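Local coordinates for transcriptional regulator (PDB 1UDD), which is named a transcriptional regulator and belongs to the all-helical TenA/THI-4/PQQC family, its precise role not being specified, at residues 127-141 with 171-185. Sequence-based numbering, arbitrary orientation.
Sequences IEGLTALLPCFWSYA and YLNLVGRLRKIIDSS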
# COMPACT_ATOMS: atom_id res chain seq x y z
N ILE A 127 14.27 -4.98 2.12
CA ILE A 127 15.35 -5.65 1.39
C ILE A 127 14.84 -6.15 0.04
O ILE A 127 15.51 -6.03 -1.00
CB ILE A 127 15.90 -6.85 2.17
CG1 ILE A 127 16.51 -6.35 3.49
CG2 ILE A 127 16.96 -7.56 1.34
CD1 ILE A 127 17.63 -5.34 3.29
N GLU A 128 13.64 -6.71 0.04
CA GLU A 128 13.07 -7.18 -1.22
C GLU A 128 12.79 -5.99 -2.16
O GLU A 128 13.00 -6.06 -3.36
CB GLU A 128 11.80 -7.98 -0.95
CG GLU A 128 12.06 -9.17 -0.06
CD GLU A 128 10.80 -9.89 0.39
OE1 GLU A 128 9.84 -9.21 0.82
OE2 GLU A 128 10.78 -11.13 0.34
N GLY A 129 12.31 -4.89 -1.59
CA GLY A 129 12.03 -3.73 -2.42
C GLY A 129 13.31 -3.23 -3.04
O GLY A 129 13.38 -3.04 -4.26
N LEU A 130 14.33 -3.02 -2.22
CA LEU A 130 15.62 -2.53 -2.70
C LEU A 130 16.23 -3.48 -3.72
O LEU A 130 16.81 -3.05 -4.74
CB LEU A 130 16.57 -2.33 -1.52
CG LEU A 130 16.17 -1.20 -0.57
CD1 LEU A 130 17.10 -1.20 0.66
CD2 LEU A 130 16.25 0.14 -1.32
N THR A 131 16.11 -4.78 -3.48
CA THR A 131 16.65 -5.77 -4.40
C THR A 131 15.98 -5.63 -5.77
O THR A 131 16.58 -5.92 -6.81
CB THR A 131 16.45 -7.22 -3.87
OG1 THR A 131 17.13 -7.35 -2.61
CG2 THR A 131 17.03 -8.27 -4.85
N ALA A 132 14.73 -5.16 -5.79
CA ALA A 132 14.06 -5.00 -7.08
C ALA A 132 14.63 -3.80 -7.83
O ALA A 132 14.42 -3.66 -9.03
CB ALA A 132 12.58 -4.83 -6.90
N LEU A 133 15.36 -2.94 -7.12
CA LEU A 133 15.96 -1.75 -7.72
C LEU A 133 17.46 -1.88 -7.99
O LEU A 133 18.05 -1.05 -8.68
CB LEU A 133 15.74 -0.54 -6.82
CG LEU A 133 14.32 -0.26 -6.33
CD1 LEU A 133 14.32 1.05 -5.52
CD2 LEU A 133 13.37 -0.16 -7.52
N LEU A 134 18.07 -2.92 -7.44
CA LEU A 134 19.51 -3.11 -7.59
C LEU A 134 19.94 -3.37 -9.04
O LEU A 134 20.93 -2.79 -9.51
CB LEU A 134 19.97 -4.25 -6.66
CG LEU A 134 21.47 -4.37 -6.42
CD1 LEU A 134 22.04 -3.05 -5.88
CD2 LEU A 134 21.71 -5.50 -5.46
N PRO A 135 19.21 -4.23 -9.77
CA PRO A 135 19.66 -4.43 -11.15
C PRO A 135 19.75 -3.06 -11.83
O PRO A 135 20.69 -2.79 -12.57
CB PRO A 135 18.58 -5.31 -11.74
CG PRO A 135 18.13 -6.15 -10.53
CD PRO A 135 18.08 -5.12 -9.43
N CYS A 136 18.78 -2.19 -11.55
CA CYS A 136 18.79 -0.85 -12.14
C CYS A 136 20.08 -0.09 -11.82
O CYS A 136 20.90 0.16 -12.70
CB CYS A 136 17.61 -0.02 -11.63
SG CYS A 136 17.85 1.77 -11.84
N PHE A 137 20.25 0.26 -10.55
CA PHE A 137 21.43 1.01 -10.11
C PHE A 137 22.76 0.31 -10.44
O PHE A 137 23.67 0.92 -11.00
CB PHE A 137 21.37 1.27 -8.60
CG PHE A 137 20.34 2.28 -8.18
CD1 PHE A 137 19.01 1.92 -8.00
CD2 PHE A 137 20.70 3.61 -7.92
CE1 PHE A 137 18.05 2.86 -7.57
CE2 PHE A 137 19.76 4.55 -7.49
CZ PHE A 137 18.43 4.18 -7.32
N TRP A 138 22.85 -0.98 -10.12
CA TRP A 138 24.08 -1.74 -10.31
C TRP A 138 24.50 -2.00 -11.76
O TRP A 138 25.65 -1.76 -12.12
CB TRP A 138 23.98 -3.06 -9.53
CG TRP A 138 25.28 -3.79 -9.32
CD1 TRP A 138 26.54 -3.39 -9.71
CD2 TRP A 138 25.44 -5.06 -8.68
NE1 TRP A 138 27.47 -4.34 -9.35
CE2 TRP A 138 26.82 -5.38 -8.72
CE3 TRP A 138 24.55 -5.97 -8.08
CZ2 TRP A 138 27.33 -6.57 -8.18
CZ3 TRP A 138 25.06 -7.16 -7.54
CH2 TRP A 138 26.44 -7.44 -7.59
N SER A 139 23.58 -2.49 -12.59
CA SER A 139 23.91 -2.76 -13.98
C SER A 139 24.39 -1.52 -14.75
O SER A 139 25.25 -1.63 -15.61
CB SER A 139 22.72 -3.37 -14.72
OG SER A 139 21.71 -2.40 -14.96
N TYR A 140 23.84 -0.35 -14.45
CA TYR A 140 24.26 0.86 -15.16
C TYR A 140 25.71 1.19 -14.86
O TYR A 140 26.43 1.70 -15.73
CB TYR A 140 23.35 2.05 -14.79
CG TYR A 140 22.15 2.19 -15.72
CD1 TYR A 140 21.21 1.16 -15.85
CD2 TYR A 140 22.02 3.31 -16.54
CE1 TYR A 140 20.16 1.25 -16.79
CE2 TYR A 140 20.99 3.41 -17.47
CZ TYR A 140 20.07 2.39 -17.60
OH TYR A 140 19.07 2.50 -18.54
N ALA A 141 26.15 0.90 -13.65
CA ALA A 141 27.53 1.14 -13.28
C ALA A 141 28.42 0.08 -13.91
O ALA A 141 29.50 0.40 -14.42
CB ALA A 141 27.69 1.13 -11.76
N TYR A 171 28.45 7.93 -7.79
CA TYR A 171 27.49 6.96 -8.29
C TYR A 171 27.89 5.57 -7.81
O TYR A 171 27.05 4.78 -7.39
CB TYR A 171 27.41 6.98 -9.81
CG TYR A 171 26.27 6.11 -10.30
CD1 TYR A 171 24.95 6.55 -10.20
CD2 TYR A 171 26.50 4.80 -10.71
CE1 TYR A 171 23.88 5.70 -10.49
CE2 TYR A 171 25.45 3.94 -11.01
CZ TYR A 171 24.14 4.39 -10.89
OH TYR A 171 23.10 3.52 -11.13
N LEU A 172 29.19 5.30 -7.88
CA LEU A 172 29.73 4.02 -7.45
C LEU A 172 29.53 3.81 -5.96
O LEU A 172 29.28 2.69 -5.50
CB LEU A 172 31.22 3.93 -7.77
CG LEU A 172 31.58 3.81 -9.25
CD1 LEU A 172 33.10 3.77 -9.41
CD2 LEU A 172 30.95 2.54 -9.81
N ASN A 173 29.65 4.88 -5.18
CA ASN A 173 29.50 4.76 -3.74
C ASN A 173 28.04 4.54 -3.38
O ASN A 173 27.76 3.84 -2.41
CB ASN A 173 30.06 6.00 -3.04
CG ASN A 173 31.59 5.96 -2.94
OD1 ASN A 173 32.23 6.93 -2.53
ND2 ASN A 173 32.18 4.82 -3.30
N LEU A 174 27.13 5.12 -4.16
CA LEU A 174 25.70 4.96 -3.93
C LEU A 174 25.30 3.49 -4.15
O LEU A 174 24.62 2.89 -3.31
CB LEU A 174 24.90 5.85 -4.90
CG LEU A 174 23.40 5.53 -4.98
CD1 LEU A 174 22.77 5.69 -3.60
CD2 LEU A 174 22.71 6.44 -5.99
N VAL A 175 25.73 2.92 -5.26
CA VAL A 175 25.42 1.51 -5.52
C VAL A 175 26.04 0.67 -4.40
O VAL A 175 25.42 -0.28 -3.90
CB VAL A 175 26.00 1.06 -6.88
CG1 VAL A 175 25.58 -0.38 -7.16
CG2 VAL A 175 25.52 1.99 -7.98
N GLY A 176 27.26 1.04 -4.00
CA GLY A 176 27.94 0.32 -2.94
C GLY A 176 27.07 0.29 -1.70
O GLY A 176 26.86 -0.77 -1.10
N ARG A 177 26.57 1.46 -1.32
CA ARG A 177 25.69 1.57 -0.16
C ARG A 177 24.41 0.74 -0.29
O ARG A 177 23.95 0.14 0.68
CB ARG A 177 25.30 3.03 0.10
CG ARG A 177 26.21 3.74 1.09
CD ARG A 177 26.74 5.03 0.50
NE ARG A 177 25.65 5.89 0.04
CZ ARG A 177 25.79 6.84 -0.87
NH1 ARG A 177 26.98 7.05 -1.43
NH2 ARG A 177 24.75 7.57 -1.24
N LEU A 178 23.82 0.72 -1.48
CA LEU A 178 22.60 -0.07 -1.66
C LEU A 178 22.92 -1.54 -1.43
O LEU A 178 22.15 -2.26 -0.80
CB LEU A 178 22.01 0.15 -3.06
CG LEU A 178 21.39 1.55 -3.28
CD1 LEU A 178 20.82 1.66 -4.68
CD2 LEU A 178 20.30 1.80 -2.26
N ARG A 179 24.08 -1.99 -1.92
CA ARG A 179 24.48 -3.38 -1.74
C ARG A 179 24.80 -3.69 -0.28
O ARG A 179 24.54 -4.81 0.19
CB ARG A 179 25.68 -3.72 -2.64
CG ARG A 179 25.30 -3.82 -4.11
CD ARG A 179 26.22 -4.72 -4.93
NE ARG A 179 27.33 -3.98 -5.55
CZ ARG A 179 28.32 -3.45 -4.86
NH1 ARG A 179 28.34 -3.60 -3.55
NH2 ARG A 179 29.27 -2.75 -5.47
N LYS A 180 25.34 -2.71 0.44
CA LYS A 180 25.67 -2.92 1.84
C LYS A 180 24.41 -3.13 2.65
O LYS A 180 24.35 -4.00 3.52
CB LYS A 180 26.45 -1.72 2.40
CG LYS A 180 26.65 -1.80 3.91
CD LYS A 180 27.51 -0.63 4.40
CE LYS A 180 27.83 -0.75 5.89
NZ LYS A 180 28.83 0.28 6.30
N ILE A 181 23.38 -2.34 2.36
CA ILE A 181 22.14 -2.50 3.06
C ILE A 181 21.57 -3.90 2.80
O ILE A 181 21.23 -4.62 3.74
CB ILE A 181 21.14 -1.43 2.64
CG1 ILE A 181 21.62 -0.07 3.16
CG2 ILE A 181 19.75 -1.78 3.20
CD1 ILE A 181 20.85 1.13 2.63
N ILE A 182 21.50 -4.30 1.55
CA ILE A 182 20.99 -5.63 1.24
C ILE A 182 21.88 -6.71 1.88
O ILE A 182 21.38 -7.68 2.45
CB ILE A 182 20.89 -5.84 -0.29
CG1 ILE A 182 19.78 -4.95 -0.86
CG2 ILE A 182 20.63 -7.32 -0.61
CD1 ILE A 182 19.80 -4.84 -2.36
N ASP A 183 23.19 -6.53 1.82
CA ASP A 183 24.10 -7.55 2.36
C ASP A 183 24.16 -7.67 3.88
O ASP A 183 24.58 -8.70 4.38
CB ASP A 183 25.52 -7.36 1.81
CG ASP A 183 25.63 -7.79 0.36
OD1 ASP A 183 25.05 -8.85 0.03
OD2 ASP A 183 26.30 -7.09 -0.43
N SER A 184 23.73 -6.65 4.60
CA SER A 184 23.76 -6.71 6.06
C SER A 184 22.48 -7.32 6.61
O SER A 184 22.26 -7.35 7.82
CB SER A 184 23.95 -5.31 6.66
OG SER A 184 22.80 -4.50 6.45
N SER A 185 21.63 -7.82 5.71
CA SER A 185 20.37 -8.43 6.10
C SER A 185 20.53 -9.92 6.40
O SER A 185 21.62 -10.47 6.31
CB SER A 185 19.33 -8.26 4.99
OG SER A 185 19.72 -8.99 3.84
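F137 presses its ring against L178 in an antiparallel helix pair of the all-helical TenA fold, a worked example of knobs-into-holes packing in which each helix supplies one knob. F137 enters among Y171, L174, V175 and L178, and L178 CD1 lies over one face of its ring, 3.7 Å from the centroid, as a CH-pi contact. I182, the second knob, fills the hole between I127, L130, T131 and L134, its CD1 meeting L134 CD2 at 3.7 Å. W138 is covered by the aliphatic part of R179: CD sits 3.6 Å from the centroid of the six-membered ring, almost on its normal, while R179 CZ makes a cation-pi contact with the five-membered ring. The bend of the arginine chain at chi3 (-92°) carries NE across the same face, and the guanidinium turns an edge, not a face, to the indole. With CG anti to the backbone N (chi1 -172°), Y171 reaches across to helix 126-146, where its OH donates to F137 O at 2.7 Å, in the carbonyl plane and on a lone pair. The axes of segments 127-141 and 171-183 approach to 9.5 Å, their N-to-C directions 148° apart, and helix 127-141 is kinked where the N atoms of P135 and C136 have no bond to the preceding turn. Farther out, Y166 packs edge-to-face on Y171, W17 meets the W138 ring edge-to-face, and W138 NE1 donates to E142 OE2.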